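Local coordinates for UPF0342 protein YheA (Bacillus subtilis, PDB 2OEE) that is of unknown function but belongs to the UPF0342 family and carries a YlbF/YmcA-type domain, suggesting a possible link to competence regulation, at residues Q85-E88 against A89-R92. Numbering follows the deposited sequence.
Sequences QLME and AEQR
Four successive i to i+4 backbone hydrogen bonds tie Gln85, Leu86, Met87 and Glu88 to Ala89, Glu90, Gln91 and Arg92, forming about two regular turns of helix 81-104. The shortest runs from Glu90 N to Leu86 O at 2.8 Å, with an N-H...O angle of 164°.

Polar contacts beyond the backbone gather at Glu90. With CG anti to its own carbonyl carbon (chi1 -63°) and the chain extended beyond, the carboxylate reaches back, OE1 packing alongside the Met87 methylene, 4.1 Å from CG. A water donates to Glu90 OE1 at 2.9 Å and, more distantly, to Met87 O, which already accepts from Gln91 N. Glu90 OE2 is hydrogen-bonded to Tyr112 OH of the second subunit. With an alanine here, that tyrosine hydroxyl would probably lose its carboxylate mate and the water one of its two acceptors.

Nonpolar groups serve the inner side: Leu86 CD1 lies 4.3 Å from Glu90 CG and its side chain packs on Leu25 and Phe42, while the short methyl of Ala89 suits a buried place against Leu28 of helix 20-34. On the exposed side, Arg92 bends at chi3 (-51°), laying one guanidinium face over the backbone, with Glu88 O and Ala89 CA each 3.6 Å from its plane, toward the rim. Arg92 NH1 remains 5.0 Å from Glu88 OE1, too far for a salt bridge, so any attraction is probably diffuse. The chemistry implies an amphipathic helix: Leu86 and Ala89 face neighbouring helices, Glu88, Gln91 and Arg92 are exposed, and Glu90 joins the second subunit through its carboxylate.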
loop_
_atom_site.group_PDB
_atom_site.type_symbol
_atom_site.label_atom_id
_atom_site.label_comp_id
_atom_site.label_asym_id
_atom_site.label_seq_id
_atom_site.Cartn_x
_atom_site.Cartn_y
_atom_site.Cartn_z
ATOM N N GLN A 85 5.869 14.977 -17.500
ATOM C CA GLN A 85 6.886 13.910 -17.334
ATOM C C GLN A 85 7.111 13.556 -15.864
ATOM O O GLN A 85 7.208 12.380 -15.509
ATOM C CB GLN A 85 8.208 14.301 -17.999
ATOM C CG GLN A 85 8.141 14.309 -19.544
ATOM C CD GLN A 85 9.451 14.641 -20.223
ATOM O OE1 GLN A 85 10.526 14.642 -19.609
ATOM N NE2 GLN A 85 9.371 14.963 -21.510
ATOM N N LEU A 86 7.206 14.585 -15.019
ATOM C CA LEU A 86 7.254 14.386 -13.569
ATOM C C LEU A 86 5.993 13.667 -13.037
ATOM O O LEU A 86 6.107 12.705 -12.263
ATOM C CB LEU A 86 7.491 15.735 -12.841
ATOM C CG LEU A 86 7.327 15.742 -11.309
ATOM C CD1 LEU A 86 8.308 14.735 -10.631
ATOM C CD2 LEU A 86 7.502 17.162 -10.764
HETATM N N MSE A 87 4.814 14.119 -13.453
HETATM C CA MSE A 87 3.548 13.516 -13.041
HETATM C C MSE A 87 3.436 12.074 -13.526
HETATM O O MSE A 87 2.957 11.204 -12.789
HETATM C CB MSE A 87 2.341 14.359 -13.492
HETATM C CG MSE A 87 2.230 15.710 -12.717
HETATM SE SE MSE A 87 0.840 16.750 -13.266
HETATM C CE MSE A 87 -0.582 15.741 -12.837
ATOM N N GLU A 88 3.912 11.823 -14.745
ATOM C CA GLU A 88 3.976 10.452 -15.258
ATOM C C GLU A 88 4.929 9.586 -14.424
ATOM O O GLU A 88 4.579 8.445 -14.078
ATOM C CB GLU A 88 4.357 10.452 -16.738
ATOM C CG GLU A 88 3.192 10.868 -17.673
ATOM C CD GLU A 88 3.625 11.230 -19.109
ATOM O OE1 GLU A 88 4.804 11.562 -19.350
ATOM O OE2 GLU A 88 2.762 11.214 -20.010
ATOM N N ALA A 89 6.123 10.107 -14.116
ATOM C CA ALA A 89 7.062 9.402 -13.219
ATOM C C ALA A 89 6.480 9.146 -11.827
ATOM O O ALA A 89 6.698 8.060 -11.266
ATOM C CB ALA A 89 8.410 10.119 -13.127
ATOM N N GLU A 90 5.746 10.117 -11.267
ATOM C CA GLU A 90 4.983 9.897 -10.021
ATOM C C GLU A 90 3.992 8.737 -10.114
ATOM O O GLU A 90 3.948 7.904 -9.215
ATOM C CB GLU A 90 4.185 11.140 -9.597
ATOM C CG GLU A 90 5.039 12.360 -9.265
ATOM C CD GLU A 90 4.186 13.498 -8.734
ATOM O OE1 GLU A 90 3.052 13.670 -9.226
ATOM O OE2 GLU A 90 4.638 14.184 -7.804
ATOM N N GLN A 91 3.187 8.708 -11.182
ATOM C CA GLN A 91 2.188 7.662 -11.361
ATOM C C GLN A 91 2.852 6.283 -11.541
ATOM O O GLN A 91 2.375 5.292 -10.985
ATOM C CB GLN A 91 1.233 8.000 -12.522
ATOM C CG GLN A 91 0.015 7.056 -12.683
ATOM C CD GLN A 91 -0.916 6.949 -11.445
ATOM O OE1 GLN A 91 -0.916 7.799 -10.535
ATOM N NE2 GLN A 91 -1.718 5.887 -11.423
ATOM N N ARG A 92 3.948 6.231 -12.297
ATOM C CA ARG A 92 4.729 4.988 -12.401
ATOM C C ARG A 92 5.337 4.536 -11.047
ATOM O O ARG A 92 5.367 3.340 -10.753
ATOM C CB ARG A 92 5.808 5.097 -13.465
ATOM C CG ARG A 92 5.238 5.237 -14.893
ATOM C CD ARG A 92 6.312 5.014 -15.935
ATOM N NE ARG A 92 7.505 5.832 -15.678
ATOM C CZ ARG A 92 7.711 7.054 -16.173
ATOM N NH1 ARG A 92 6.808 7.625 -16.956
ATOM N NH2 ARG A 92 8.830 7.703 -15.884
HETATM O O HOH W 1 0.940 12.302 -10.592
#